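Local coordinates for arginine decarboxylase, A207R protein (Paramecium bursaria Chlorella virus 1, PDB 2NVA), which decarboxylates arginine to agmatine with the help of pyridoxal 5'-phosphate, as a virus-encoded relative of the ornithine decarboxylases, at residues I131-T142 against G172-N183. Sequence-based numbering, arbitrary orientation.
Sequences ILRIRCDDPNAT and GISFHVGSGSRN. With PL2 ((4-{[(4-{[amino(imino)methyl]amino}butyl)amino]methyl}-5-hydroxy-6-methylpyridin-3-yl)methyl dihydrogen phosphate), chain I.
L132 and I173 are paired in a parallel ladder: L132 N donates to G172 O (2.9 Å), S174 N to L132 O, and I134 N to S174 O. Past the strands the backbones part, and two waters bridge the segments, one joining R133 NE, I134 O and H176 N, the other C136 N, D137 OD1 and H176 O. The segments meet again where D138 N reaches a lone pair of V177 O at 2.8 Å and T142 N bonds to G180 O.

D138 suits its place by serving both loops. With CG anti to the backbone N (chi1 168°), its OD2 accepts from S181 OG (2.7 Å) on the anti side, tilted out of the carboxylate plane, while OD1 takes N140 N from above that plane in an Asx turn. A141 CB packs 3.8 Å from G178 CA, which, with G178's backbone angles, suits glycine there. I134 CD1 meets I173 CG2 at 4.0 Å.

R133 and H176 lie alongside each other, R133 NH2 3.5 Å from H176 CB. G178 N donates to H176 ND1, fixing the ring's rotation so that H176 NE2 can bond to OP4 of the cofactor-agmatine adduct (3.1 Å); S179 OG holds its OP2.

Strands 129-133 and 170-174 belong to a beta-alpha-beta unit of the TIM barrel: helix 156-165 packs on L132 and I134, helix 184-204 on F175 and V177, and strand 109-112 flanks I131.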
loop_
_atom_site.group_PDB
_atom_site.type_symbol
_atom_site.label_atom_id
_atom_site.label_comp_id
_atom_site.label_asym_id
_atom_site.label_seq_id
_atom_site.Cartn_x
_atom_site.Cartn_y
_atom_site.Cartn_z
ATOM N N ILE A 131 11.887 -18.446 21.176
ATOM C CA ILE A 131 13.161 -17.984 20.648
ATOM C C ILE A 131 13.270 -16.492 20.937
ATOM O O ILE A 131 12.429 -15.713 20.512
ATOM C CB ILE A 131 13.297 -18.265 19.117
ATOM C CG1 ILE A 131 13.334 -19.772 18.849
ATOM C CG2 ILE A 131 14.543 -17.607 18.552
ATOM C CD1 ILE A 131 13.209 -20.145 17.360
ATOM N N LEU A 132 14.305 -16.108 21.675
ATOM C CA LEU A 132 14.481 -14.700 21.991
ATOM C C LEU A 132 15.087 -13.979 20.791
ATOM O O LEU A 132 16.183 -14.314 20.356
ATOM C CB LEU A 132 15.349 -14.511 23.245
ATOM C CG LEU A 132 15.775 -13.068 23.561
ATOM C CD1 LEU A 132 14.591 -12.165 23.902
ATOM C CD2 LEU A 132 16.826 -13.040 24.674
ATOM N N ARG A 133 14.368 -12.988 20.280
ATOM C CA ARG A 133 14.890 -12.158 19.204
ATOM C C ARG A 133 15.669 -10.983 19.788
ATOM O O ARG A 133 15.136 -10.213 20.590
ATOM C CB ARG A 133 13.771 -11.644 18.297
ATOM C CG ARG A 133 14.296 -10.791 17.152
ATOM C CD ARG A 133 13.211 -10.498 16.137
ATOM N NE ARG A 133 13.632 -9.481 15.179
ATOM C CZ ARG A 133 12.862 -9.045 14.185
ATOM N NH1 ARG A 133 11.634 -9.530 14.035
ATOM N NH2 ARG A 133 13.311 -8.119 13.342
ATOM N N ILE A 134 16.934 -10.874 19.390
ATOM C CA ILE A 134 17.782 -9.764 19.813
ATOM C C ILE A 134 17.974 -8.771 18.675
ATOM O O ILE A 134 17.979 -9.153 17.499
ATOM C CB ILE A 134 19.151 -10.253 20.361
ATOM C CG1 ILE A 134 19.966 -10.964 19.269
ATOM C CG2 ILE A 134 18.907 -11.196 21.549
ATOM C CD1 ILE A 134 21.434 -11.276 19.675
ATOM N N ARG A 135 18.138 -7.497 19.029
ATOM C CA ARG A 135 18.363 -6.478 18.015
ATOM C C ARG A 135 19.835 -6.448 17.605
ATOM O O ARG A 135 20.722 -6.291 18.455
ATOM C CB ARG A 135 17.955 -5.101 18.528
ATOM C CG ARG A 135 18.164 -4.017 17.492
ATOM C CD ARG A 135 17.866 -2.656 18.049
ATOM N NE ARG A 135 18.042 -1.652 16.998
ATOM C CZ ARG A 135 17.670 -0.378 17.094
ATOM N NH1 ARG A 135 17.069 0.069 18.196
ATOM N NH2 ARG A 135 17.875 0.443 16.073
ATOM N N CYS A 136 20.084 -6.600 16.306
ATOM C CA CYS A 136 21.431 -6.510 15.740
ATOM C C CYS A 136 21.314 -5.965 14.321
ATOM O O CYS A 136 21.043 -6.729 13.382
ATOM C CB CYS A 136 22.102 -7.893 15.675
ATOM S SG CYS A 136 22.429 -8.742 17.231
ATOM N N ASP A 137 21.510 -4.667 14.141
ATOM C CA ASP A 137 21.184 -4.047 12.857
ATOM C C ASP A 137 22.321 -4.087 11.835
ATOM O O ASP A 137 23.497 -4.000 12.185
ATOM C CB ASP A 137 20.773 -2.584 13.032
ATOM C CG ASP A 137 19.574 -2.400 13.947
ATOM O OD1 ASP A 137 18.941 -3.395 14.366
ATOM O OD2 ASP A 137 19.254 -1.220 14.227
ATOM N N ASP A 138 21.942 -4.197 10.567
ATOM C CA ASP A 138 22.839 -3.855 9.474
ATOM C C ASP A 138 22.480 -2.417 9.111
ATOM O O ASP A 138 21.381 -2.171 8.595
ATOM C CB ASP A 138 22.596 -4.779 8.274
ATOM C CG ASP A 138 23.290 -4.287 6.996
ATOM O OD1 ASP A 138 24.139 -3.369 7.075
ATOM O OD2 ASP A 138 22.952 -4.802 5.914
ATOM N N PRO A 139 23.388 -1.468 9.366
ATOM C CA PRO A 139 23.028 -0.076 9.062
ATOM C C PRO A 139 22.854 0.232 7.567
ATOM O O PRO A 139 22.270 1.266 7.219
ATOM C CB PRO A 139 24.198 0.727 9.647
ATOM C CG PRO A 139 25.331 -0.213 9.721
ATOM C CD PRO A 139 24.740 -1.583 9.938
ATOM N N ASN A 140 23.341 -0.650 6.700
ATOM C CA ASN A 140 23.178 -0.480 5.263
ATOM C C ASN A 140 22.044 -1.307 4.659
ATOM O O ASN A 140 21.883 -1.313 3.437
ATOM C CB ASN A 140 24.487 -0.815 4.534
ATOM C CG ASN A 140 25.608 0.156 4.864
ATOM O OD1 ASN A 140 26.128 0.169 5.982
ATOM N ND2 ASN A 140 26.001 0.961 3.885
ATOM N N ALA A 141 21.254 -1.990 5.489
ATOM C CA ALA A 141 20.136 -2.791 4.986
ATOM C C ALA A 141 19.094 -1.903 4.316
ATOM O O ALA A 141 18.883 -0.757 4.739
ATOM C CB ALA A 141 19.504 -3.606 6.121
ATOM N N THR A 142 18.453 -2.407 3.268
ATOM C CA THR A 142 17.439 -1.623 2.555
ATOM C C THR A 142 16.257 -1.229 3.451
ATOM O O THR A 142 15.844 -0.054 3.476
ATOM C CB THR A 142 16.951 -2.350 1.279
ATOM O OG1 THR A 142 18.082 -2.658 0.457
ATOM C CG2 THR A 142 15.978 -1.473 0.475
ATOM N N GLY A 172 16.258 -20.983 21.963
ATOM C CA GLY A 172 17.234 -20.359 21.080
ATOM C C GLY A 172 17.165 -18.855 20.957
ATOM O O GLY A 172 16.414 -18.169 21.674
ATOM N N ILE A 173 17.981 -18.355 20.032
ATOM C CA ILE A 173 18.157 -16.914 19.832
ATOM C C ILE A 173 18.025 -16.641 18.341
ATOM O O ILE A 173 18.547 -17.402 17.523
ATOM C CB ILE A 173 19.564 -16.419 20.324
ATOM C CG1 ILE A 173 19.833 -16.821 21.784
ATOM C CG2 ILE A 173 19.747 -14.909 20.113
ATOM C CD1 ILE A 173 18.903 -16.202 22.834
ATOM N N SER A 174 17.325 -15.563 18.009
ATOM C CA SER A 174 17.215 -15.112 16.624
ATOM C C SER A 174 17.586 -13.634 16.495
ATOM O O SER A 174 17.665 -12.906 17.481
ATOM C CB SER A 174 15.800 -15.329 16.100
ATOM O OG SER A 174 14.910 -14.392 16.665
ATOM N N PHE A 175 17.794 -13.204 15.258
ATOM C CA PHE A 175 17.976 -11.798 14.952
ATOM C C PHE A 175 17.531 -11.618 13.512
ATOM O O PHE A 175 17.434 -12.593 12.763
ATOM C CB PHE A 175 19.447 -11.381 15.120
ATOM C CG PHE A 175 20.422 -12.156 14.246
ATOM C CD1 PHE A 175 20.664 -11.770 12.923
ATOM C CD2 PHE A 175 21.119 -13.260 14.753
ATOM C CE1 PHE A 175 21.566 -12.482 12.112
ATOM C CE2 PHE A 175 22.031 -13.968 13.948
ATOM C CZ PHE A 175 22.249 -13.573 12.627
ATOM N N HIS A 176 17.262 -10.375 13.137
ATOM C CA HIS A 176 17.128 -10.032 11.732
ATOM C C HIS A 176 17.890 -8.736 11.537
ATOM O O HIS A 176 17.560 -7.723 12.160
ATOM C CB HIS A 176 15.660 -9.869 11.341
ATOM C CG HIS A 176 15.431 -9.964 9.863
ATOM N ND1 HIS A 176 16.263 -9.358 8.946
ATOM C CD2 HIS A 176 14.479 -10.601 9.141
ATOM C CE1 HIS A 176 15.821 -9.600 7.722
ATOM N NE2 HIS A 176 14.737 -10.347 7.813
ATOM N N VAL A 177 18.936 -8.779 10.711
ATOM C CA VAL A 177 19.779 -7.598 10.515
ATOM C C VAL A 177 19.060 -6.494 9.744
ATOM O O VAL A 177 19.481 -5.332 9.776
ATOM C CB VAL A 177 21.119 -7.941 9.813
ATOM C CG1 VAL A 177 21.874 -8.973 10.612
ATOM C CG2 VAL A 177 20.878 -8.411 8.369
ATOM N N GLY A 178 17.986 -6.849 9.051
ATOM C CA GLY A 178 17.292 -5.914 8.183
ATOM C C GLY A 178 17.010 -6.566 6.845
ATOM O O GLY A 178 17.748 -7.460 6.416
ATOM N N SER A 179 15.941 -6.123 6.196
ATOM C CA SER A 179 15.538 -6.693 4.920
ATOM C C SER A 179 16.360 -6.078 3.778
ATOM O O SER A 179 16.443 -4.847 3.654
ATOM C CB SER A 179 14.030 -6.498 4.694
ATOM O OG SER A 179 13.578 -7.348 3.634
ATOM N N GLY A 180 16.957 -6.933 2.953
ATOM C CA GLY A 180 17.792 -6.506 1.833
ATOM C C GLY A 180 19.171 -6.122 2.329
ATOM O O GLY A 180 19.564 -4.944 2.264
ATOM N N SER A 181 19.915 -7.107 2.811
ATOM C CA SER A 181 21.231 -6.885 3.385
ATOM C C SER A 181 22.323 -7.449 2.483
ATOM O O SER A 181 22.214 -8.580 1.994
ATOM C CB SER A 181 21.331 -7.553 4.758
ATOM O OG SER A 181 22.631 -7.397 5.285
ATOM N N ARG A 182 23.348 -6.634 2.261
ATOM C CA ARG A 182 24.536 -7.040 1.505
ATOM C C ARG A 182 25.793 -6.733 2.331
ATOM O O ARG A 182 26.861 -6.446 1.798
ATOM C CB ARG A 182 24.556 -6.345 0.141
ATOM C CG ARG A 182 23.373 -6.710 -0.750
ATOM C CD ARG A 182 23.682 -6.410 -2.204
ATOM N NE ARG A 182 22.735 -7.015 -3.138
ATOM C CZ ARG A 182 21.606 -6.440 -3.542
ATOM N NH1 ARG A 182 21.249 -5.237 -3.089
ATOM N NH2 ARG A 182 20.823 -7.054 -4.419
ATOM N N ASN A 183 25.647 -6.820 3.648
ATOM C CA ASN A 183 26.729 -6.527 4.574
ATOM C C ASN A 183 27.094 -7.790 5.361
ATOM O O ASN A 183 26.436 -8.091 6.372
ATOM C CB ASN A 183 26.263 -5.410 5.527
ATOM C CG ASN A 183 27.304 -5.034 6.589
ATOM O OD1 ASN A 183 27.069 -4.127 7.386
ATOM N ND2 ASN A 183 28.427 -5.712 6.607
HETATM N N1 PL2 I . 11.887 -13.053 8.984
HETATM C C2 PL2 I . 11.281 -12.032 9.612
HETATM C C2A PL2 I . 10.861 -12.172 11.088
HETATM C C3 PL2 I . 11.047 -10.850 8.896
HETATM O O3 PL2 I . 10.448 -9.826 9.559
HETATM C C4 PL2 I . 11.435 -10.711 7.549
HETATM C C4A PL2 I . 11.181 -9.419 6.716
HETATM C C5 PL2 I . 12.068 -11.826 6.964
HETATM C C6 PL2 I . 12.274 -12.975 7.704
HETATM P P PL2 I . 13.955 -11.058 3.625
HETATM N N PL2 I . 11.120 -8.202 7.556
HETATM C CA PL2 I . 10.138 -7.240 7.035
HETATM C CG PL2 I . 9.483 -5.774 5.078
HETATM O OP2 PL2 I . 14.799 -9.739 3.270
HETATM O OP3 PL2 I . 12.751 -11.135 2.533
HETATM O OP1 PL2 I . 14.810 -12.282 3.617
HETATM O OP4 PL2 I . 13.310 -10.717 5.060
HETATM C C5M PL2 I . 12.538 -11.781 5.496
HETATM C CB PL2 I . 10.448 -6.853 5.574
HETATM C CD PL2 I . 9.813 -5.356 3.625
HETATM N NE PL2 I . 8.764 -4.393 3.223
HETATM C CZ PL2 I . 8.497 -3.992 1.970
HETATM N NH2 PL2 I . 7.488 -3.111 1.763
HETATM N NH1 PL2 I . 9.216 -4.448 0.940
HETATM O O HOH W 1 16.389 -8.732 15.257
HETATM O O HOH W 2 18.042 -5.982 14.330
HETATM O O HOH W 3 23.521 -4.048 3.388
#